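Amidohydrolase (Thermotoga maritima, PDB 3OOQ) belongs to the amidohydrolase family and probably hydrolyses a carbon-nitrogen bond of the amide type, possibly that of allantoin. Local coordinates at residues R224-A230 against V248-E254; P268-L274 against L300-D306. All blocks are in the same frame, centred on the assembly; numbering follows the deposited sequence.

Contact 1 of 2, residues R224-A230 against V248-E254; sequences RMHAHRA and VIEHGTE
Two neighbouring parallel strands of the amidohydrolase TIM barrel, linked by helix 230-243 as a beta-alpha-beta unit, meet here along their C-terminal ends. Register pairs Arg224 with Val248, Met225 with Ile249 and His226 with Glu250 (CA-CA 5.0, 4.9 and 4.5 Å); at Ala227 and His251 the CA spacing widens to 6.3 Å and the side chains diverge.

Backbone hydrogen bonds run from Met225 N to Val248 O (2.8 Å), Glu250 N to Met225 O (2.9 Å), Ala227 N to Glu250 O (3.2 Å) and, past the strands, Glu254 N to His228 O (2.9 Å). At His251 (phi/psi 70/-64) the chain makes a gamma turn, closed by a weak bond from Gly252 N to Glu250 O; Gly252 N also bonds weakly to Ala227 O, 3.0 Å.

Arg224, all m through chi3, curls along Val248 into a two-pronged salt bridge with Glu250, NE to OE1 2.6 Å and NH2 to OE2 2.8 Å. On the opposite face selenomethionine Met225 and Ile249 pack against helix 230-243.

His226 (t), His228 (m) and His251 (m) cluster at the strand ends, where relatives bind catalytic metal. The His228 and His251 planes lie 18° apart but barely overlap. His228 ND1 and Thr253 OG1 are hydrogen-bonded at 2.6 Å.

Arg229 holds the N-cap position of helix 230-243. Glu254, also bonded to Gln100 of the second subunit, accepts Ala230 N on OE1 at 2.9 Å.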
loop_
_atom_site.group_PDB
_atom_site.type_symbol
_atom_site.label_atom_id
_atom_site.label_comp_id
_atom_site.label_asym_id
_atom_site.label_seq_id
_atom_site.Cartn_x
_atom_site.Cartn_y
_atom_site.Cartn_z
ATOM N N ARG F 224 36.525 0.577 9.515
ATOM C CA ARG F 224 36.052 -0.179 10.647
ATOM C C ARG F 224 34.953 -1.090 10.122
ATOM O O ARG F 224 33.844 -0.628 9.841
ATOM C CB ARG F 224 35.573 0.778 11.749
ATOM C CG ARG F 224 36.654 1.764 12.281
ATOM C CD ARG F 224 37.846 1.048 12.950
ATOM N NE ARG F 224 37.368 0.237 14.079
ATOM C CZ ARG F 224 37.348 0.625 15.352
ATOM N NH1 ARG F 224 37.833 1.809 15.707
ATOM N NH2 ARG F 224 36.833 -0.172 16.281
HETATM N N MSE F 225 35.261 -2.383 9.991
HETATM C CA MSE F 225 34.459 -3.302 9.180
HETATM C C MSE F 225 33.710 -4.350 9.983
HETATM O O MSE F 225 34.307 -5.303 10.487
HETATM C CB MSE F 225 35.332 -3.957 8.102
HETATM C CG MSE F 225 35.866 -2.925 7.141
HETATM SE SE MSE F 225 37.126 -3.619 5.845
HETATM C CE MSE F 225 36.019 -3.402 4.266
ATOM N N HIS F 226 32.397 -4.141 10.088
ATOM C CA HIS F 226 31.476 -4.984 10.860
ATOM C C HIS F 226 31.305 -6.313 10.122
ATOM O O HIS F 226 30.840 -6.318 8.977
ATOM C CB HIS F 226 30.119 -4.232 11.002
ATOM C CG HIS F 226 28.962 -5.071 11.465
ATOM N ND1 HIS F 226 28.333 -6.014 10.664
ATOM C CD2 HIS F 226 28.285 -5.071 12.638
ATOM C CE1 HIS F 226 27.334 -6.568 11.334
ATOM N NE2 HIS F 226 27.290 -6.021 12.541
ATOM N N ALA F 227 31.680 -7.418 10.768
ATOM C CA ALA F 227 31.527 -8.760 10.196
ATOM C C ALA F 227 31.497 -9.849 11.253
ATOM O O ALA F 227 32.314 -9.849 12.175
ATOM C CB ALA F 227 32.645 -9.071 9.172
ATOM N N HIS F 228 30.578 -10.800 11.095
ATOM C CA HIS F 228 30.412 -11.878 12.067
ATOM C C HIS F 228 30.878 -13.199 11.497
ATOM O O HIS F 228 31.793 -13.807 12.032
ATOM C CB HIS F 228 28.945 -11.984 12.527
ATOM C CG HIS F 228 28.477 -10.813 13.330
ATOM N ND1 HIS F 228 28.860 -10.607 14.639
ATOM C CD2 HIS F 228 27.660 -9.776 13.010
ATOM C CE1 HIS F 228 28.300 -9.497 15.094
ATOM N NE2 HIS F 228 27.570 -8.972 14.123
ATOM N N ARG F 229 30.234 -13.644 10.414
ATOM C CA ARG F 229 30.540 -14.935 9.818
ATOM C C ARG F 229 31.943 -14.927 9.189
ATOM O O ARG F 229 32.384 -13.909 8.672
ATOM C CB ARG F 229 29.453 -15.321 8.804
ATOM C CG ARG F 229 29.281 -16.827 8.633
ATOM C CD ARG F 229 28.035 -17.154 7.807
ATOM N NE ARG F 229 28.211 -16.741 6.418
ATOM C CZ ARG F 229 27.301 -16.868 5.459
ATOM N NH1 ARG F 229 26.108 -17.410 5.729
ATOM N NH2 ARG F 229 27.584 -16.456 4.223
ATOM N N ALA F 230 32.654 -16.053 9.256
ATOM C CA ALA F 230 34.069 -16.096 8.840
ATOM C C ALA F 230 34.273 -15.589 7.401
ATOM O O ALA F 230 35.232 -14.849 7.126
ATOM C CB ALA F 230 34.666 -17.534 9.015
ATOM N N VAL F 248 40.080 -2.515 10.593
ATOM C CA VAL F 248 39.817 -3.169 11.851
ATOM C C VAL F 248 38.547 -3.988 11.616
ATOM O O VAL F 248 37.622 -3.536 10.949
ATOM C CB VAL F 248 39.576 -2.112 12.981
ATOM C CG1 VAL F 248 39.214 -2.766 14.287
ATOM C CG2 VAL F 248 40.820 -1.194 13.170
ATOM N N ILE F 249 38.505 -5.198 12.152
ATOM C CA ILE F 249 37.291 -6.001 12.110
ATOM C C ILE F 249 36.470 -5.745 13.374
ATOM O O ILE F 249 37.012 -5.840 14.485
ATOM C CB ILE F 249 37.635 -7.491 12.019
ATOM C CG1 ILE F 249 38.402 -7.812 10.718
ATOM C CG2 ILE F 249 36.384 -8.334 12.148
ATOM C CD1 ILE F 249 37.520 -7.765 9.436
ATOM N N GLU F 250 35.192 -5.396 13.208
ATOM C CA GLU F 250 34.290 -5.184 14.341
ATOM C C GLU F 250 33.480 -6.446 14.602
ATOM O O GLU F 250 32.963 -7.061 13.666
ATOM C CB GLU F 250 33.313 -4.024 14.090
ATOM C CG GLU F 250 33.871 -2.800 13.410
ATOM C CD GLU F 250 35.086 -2.221 14.124
ATOM O OE1 GLU F 250 36.023 -1.822 13.405
ATOM O OE2 GLU F 250 35.109 -2.177 15.385
ATOM N N HIS F 251 33.348 -6.790 15.885
ATOM C CA HIS F 251 32.691 -8.022 16.373
ATOM C C HIS F 251 33.517 -9.279 16.065
ATOM O O HIS F 251 33.964 -9.968 16.991
ATOM C CB HIS F 251 31.254 -8.172 15.874
ATOM C CG HIS F 251 30.461 -6.902 15.913
ATOM N ND1 HIS F 251 30.086 -6.295 17.094
ATOM C CD2 HIS F 251 29.968 -6.127 14.915
ATOM C CE1 HIS F 251 29.399 -5.195 16.822
ATOM N NE2 HIS F 251 29.308 -5.074 15.508
ATOM N N GLY F 252 33.701 -9.583 14.778
ATOM C CA GLY F 252 34.534 -10.719 14.358
ATOM C C GLY F 252 34.140 -12.009 15.061
ATOM O O GLY F 252 34.990 -12.785 15.500
ATOM N N THR F 253 32.835 -12.230 15.148
ATOM C CA THR F 253 32.263 -13.354 15.887
ATOM C C THR F 253 32.949 -14.696 15.583
ATOM O O THR F 253 33.229 -15.457 16.507
ATOM C CB THR F 253 30.743 -13.411 15.637
ATOM O OG1 THR F 253 30.149 -12.250 16.226
ATOM C CG2 THR F 253 30.110 -14.645 16.256
ATOM N N GLU F 254 33.244 -14.958 14.303
ATOM C CA GLU F 254 33.904 -16.195 13.895
ATOM C C GLU F 254 35.385 -16.031 13.565
ATOM O O GLU F 254 35.973 -16.906 12.915
ATOM C CB GLU F 254 33.155 -16.835 12.715
ATOM C CG GLU F 254 31.738 -17.245 13.067
ATOM C CD GLU F 254 31.097 -18.137 12.025
ATOM O OE1 GLU F 254 31.600 -18.212 10.878
ATOM O OE2 GLU F 254 30.085 -18.782 12.376
#

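Contact 2 of 2, residues P268-L274 against L300-D306; sequences PVVVGPL and LIALMCD
This is a parallel strand pair of the TIM barrel, connected through helix 290-297 as a beta-alpha-beta unit and continuing into the loops at the C-terminal ends of the strands. Strands 269-271 and 301-303 approach to 4.5 Å with axes at 27°. Val269 pairs with Ile301, Val270 with Ala302 and Val271 with Leu303 (CA-CA 4.8, 4.6 and 5.1 Å).

Four backbone bonds zip the pair: Val269 N to Leu300 O 3.0 Å, Ala302 N to Val269 O 3.1 Å, Val271 N to Ala302 O 2.8 Å and Met304 N to Val271 O 2.9 Å. Val269, Val271, Ile301 and Leu303 share one face, where Val271 and Ile301 meet Leu294 of helix 290-297 and Val271 CG2 lies 4.0 Å from Leu303 CD1. Val270 and Ala302 take the other. There selenomethionine Met304 (chi1 p, chi2 t) folds back, its CE 3.6 Å from Val270 CG1.

Gly272 (phi/psi 101/165) precedes a cis peptide to Pro273; a CB on it would collide with Met304 O. The Pro273 ring packs against Asp306, CD to CB 3.6 Å.

The pairing thus rests on main-chain hydrogen bonds and apolar side chains. Asp306, in the loop just past strand 301-303 and beside His63, His65 and His251, occupies a position consistent with the metal-site aspartate of family relatives.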
loop_
_atom_site.group_PDB
_atom_site.type_symbol
_atom_site.label_atom_id
_atom_site.label_comp_id
_atom_site.label_asym_id
_atom_site.label_seq_id
_atom_site.Cartn_x
_atom_site.Cartn_y
_atom_site.Cartn_z
ATOM N N PRO F 268 43.565 -6.192 13.490
ATOM C CA PRO F 268 43.025 -6.252 14.830
ATOM C C PRO F 268 41.529 -6.521 14.784
ATOM O O PRO F 268 40.882 -6.298 13.738
ATOM C CB PRO F 268 43.298 -4.849 15.376
ATOM C CG PRO F 268 43.263 -3.973 14.159
ATOM C CD PRO F 268 43.832 -4.807 13.046
ATOM N N VAL F 269 41.003 -6.986 15.915
ATOM C CA VAL F 269 39.605 -7.333 16.053
ATOM C C VAL F 269 39.056 -6.757 17.352
ATOM O O VAL F 269 39.582 -7.039 18.432
ATOM C CB VAL F 269 39.377 -8.846 16.068
ATOM C CG1 VAL F 269 37.876 -9.149 16.080
ATOM C CG2 VAL F 269 40.051 -9.507 14.878
ATOM N N VAL F 270 38.014 -5.935 17.233
ATOM C CA VAL F 270 37.246 -5.489 18.390
ATOM C C VAL F 270 36.141 -6.512 18.625
ATOM O O VAL F 270 35.096 -6.471 17.967
ATOM C CB VAL F 270 36.645 -4.060 18.200
ATOM C CG1 VAL F 270 35.997 -3.597 19.481
ATOM C CG2 VAL F 270 37.745 -3.057 17.812
ATOM N N VAL F 271 36.389 -7.439 19.546
ATOM C CA VAL F 271 35.442 -8.522 19.845
ATOM C C VAL F 271 34.309 -8.006 20.736
ATOM O O VAL F 271 34.434 -6.955 21.373
ATOM C CB VAL F 271 36.115 -9.783 20.474
ATOM C CG1 VAL F 271 37.254 -10.287 19.611
ATOM C CG2 VAL F 271 36.646 -9.488 21.877
ATOM N N GLY F 272 33.198 -8.742 20.747
ATOM C CA GLY F 272 32.010 -8.323 21.471
ATOM C C GLY F 272 30.986 -7.720 20.520
ATOM O O GLY F 272 31.307 -7.435 19.363
ATOM N N PRO F 273 29.736 -7.568 20.985
ATOM C CA PRO F 273 29.310 -7.965 22.336
ATOM C C PRO F 273 29.323 -9.499 22.504
ATOM O O PRO F 273 29.013 -10.217 21.559
ATOM C CB PRO F 273 27.879 -7.429 22.412
ATOM C CG PRO F 273 27.364 -7.566 20.945
ATOM C CD PRO F 273 28.590 -7.267 20.095
ATOM N N LEU F 274 29.666 -9.977 23.695
ATOM C CA LEU F 274 29.765 -11.417 23.986
ATOM C C LEU F 274 28.815 -11.915 25.089
ATOM O O LEU F 274 28.303 -13.036 25.025
ATOM C CB LEU F 274 31.211 -11.787 24.349
ATOM C CG LEU F 274 32.259 -11.785 23.244
ATOM C CD1 LEU F 274 33.658 -11.857 23.869
ATOM C CD2 LEU F 274 32.033 -12.932 22.233
ATOM N N LEU F 300 45.727 -8.997 17.938
ATOM C CA LEU F 300 45.453 -7.823 18.735
ATOM C C LEU F 300 43.934 -7.555 18.818
ATOM O O LEU F 300 43.280 -7.281 17.813
ATOM C CB LEU F 300 46.178 -6.601 18.164
ATOM C CG LEU F 300 45.830 -5.287 18.870
ATOM C CD1 LEU F 300 46.417 -5.277 20.279
ATOM C CD2 LEU F 300 46.325 -4.103 18.064
ATOM N N ILE F 301 43.388 -7.625 20.029
ATOM C CA ILE F 301 41.957 -7.479 20.227
ATOM C C ILE F 301 41.617 -6.478 21.321
ATOM O O ILE F 301 42.431 -6.229 22.240
ATOM C CB ILE F 301 41.259 -8.847 20.529
ATOM C CG1 ILE F 301 41.563 -9.330 21.961
ATOM C CG2 ILE F 301 41.612 -9.871 19.477
ATOM C CD1 ILE F 301 40.826 -10.631 22.386
ATOM N N ALA F 302 40.430 -5.881 21.185
ATOM C CA ALA F 302 39.804 -5.094 22.240
ATOM C C ALA F 302 38.421 -5.673 22.476
ATOM O O ALA F 302 37.871 -6.384 21.619
ATOM C CB ALA F 302 39.675 -3.629 21.851
ATOM N N LEU F 303 37.867 -5.366 23.635
ATOM C CA LEU F 303 36.527 -5.809 23.980
ATOM C C LEU F 303 35.536 -4.640 24.015
ATOM O O LEU F 303 35.749 -3.664 24.748
ATOM C CB LEU F 303 36.539 -6.551 25.316
ATOM C CG LEU F 303 35.211 -7.086 25.869
ATOM C CD1 LEU F 303 34.546 -8.103 24.923
ATOM C CD2 LEU F 303 35.429 -7.693 27.252
HETATM N N MSE F 304 34.445 -4.772 23.248
HETATM C CA MSE F 304 33.352 -3.792 23.235
HETATM C C MSE F 304 32.100 -4.319 23.930
HETATM O O MSE F 304 31.876 -5.527 23.989
HETATM C CB MSE F 304 32.978 -3.393 21.793
HETATM C CG MSE F 304 32.249 -4.488 21.003
HETATM SE SE MSE F 304 31.367 -3.786 19.418
HETATM C CE MSE F 304 32.752 -4.264 18.099
ATOM N N CYS F 305 31.280 -3.391 24.422
ATOM C CA CYS F 305 29.917 -3.694 24.836
ATOM C C CYS F 305 28.954 -3.601 23.657
ATOM O O CYS F 305 27.820 -4.094 23.736
ATOM C CB CYS F 305 29.473 -2.703 25.919
ATOM S SG CYS F 305 30.251 -3.024 27.511
ATOM N N ASP F 306 29.407 -2.965 22.575
ATOM C CA ASP F 306 28.517 -2.533 21.478
ATOM C C ASP F 306 27.291 -1.804 22.040
ATOM O O ASP F 306 26.157 -1.994 21.565
ATOM C CB ASP F 306 28.067 -3.724 20.631
ATOM C CG ASP F 306 27.504 -3.310 19.271
ATOM O OD1 ASP F 306 27.737 -2.171 18.824
ATOM O OD2 ASP F 306 26.836 -4.149 18.646
#

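In the fold
Both contacts belong to one barrel wall and come in series along the chain: 224-230 with 248-254 closes before 268-274 with 300-306 opens. Their centres are about 9 Å apart. Segment 248-254 is also the neighbour of 268-274, bonded by backbone from Ile249 to Pro268 and Val270 and probably from His251 N to Val270 O, so the four segments form consecutive staves. His251 ND1 probably also bonds to Gly272 O, while its CE1 packs against Asp306 OD2. His251 of contact 1, with His226 beside it, and Asp306 of contact 2 thus gather near His63 and His65, an arrangement consistent with the metal centre of family relatives.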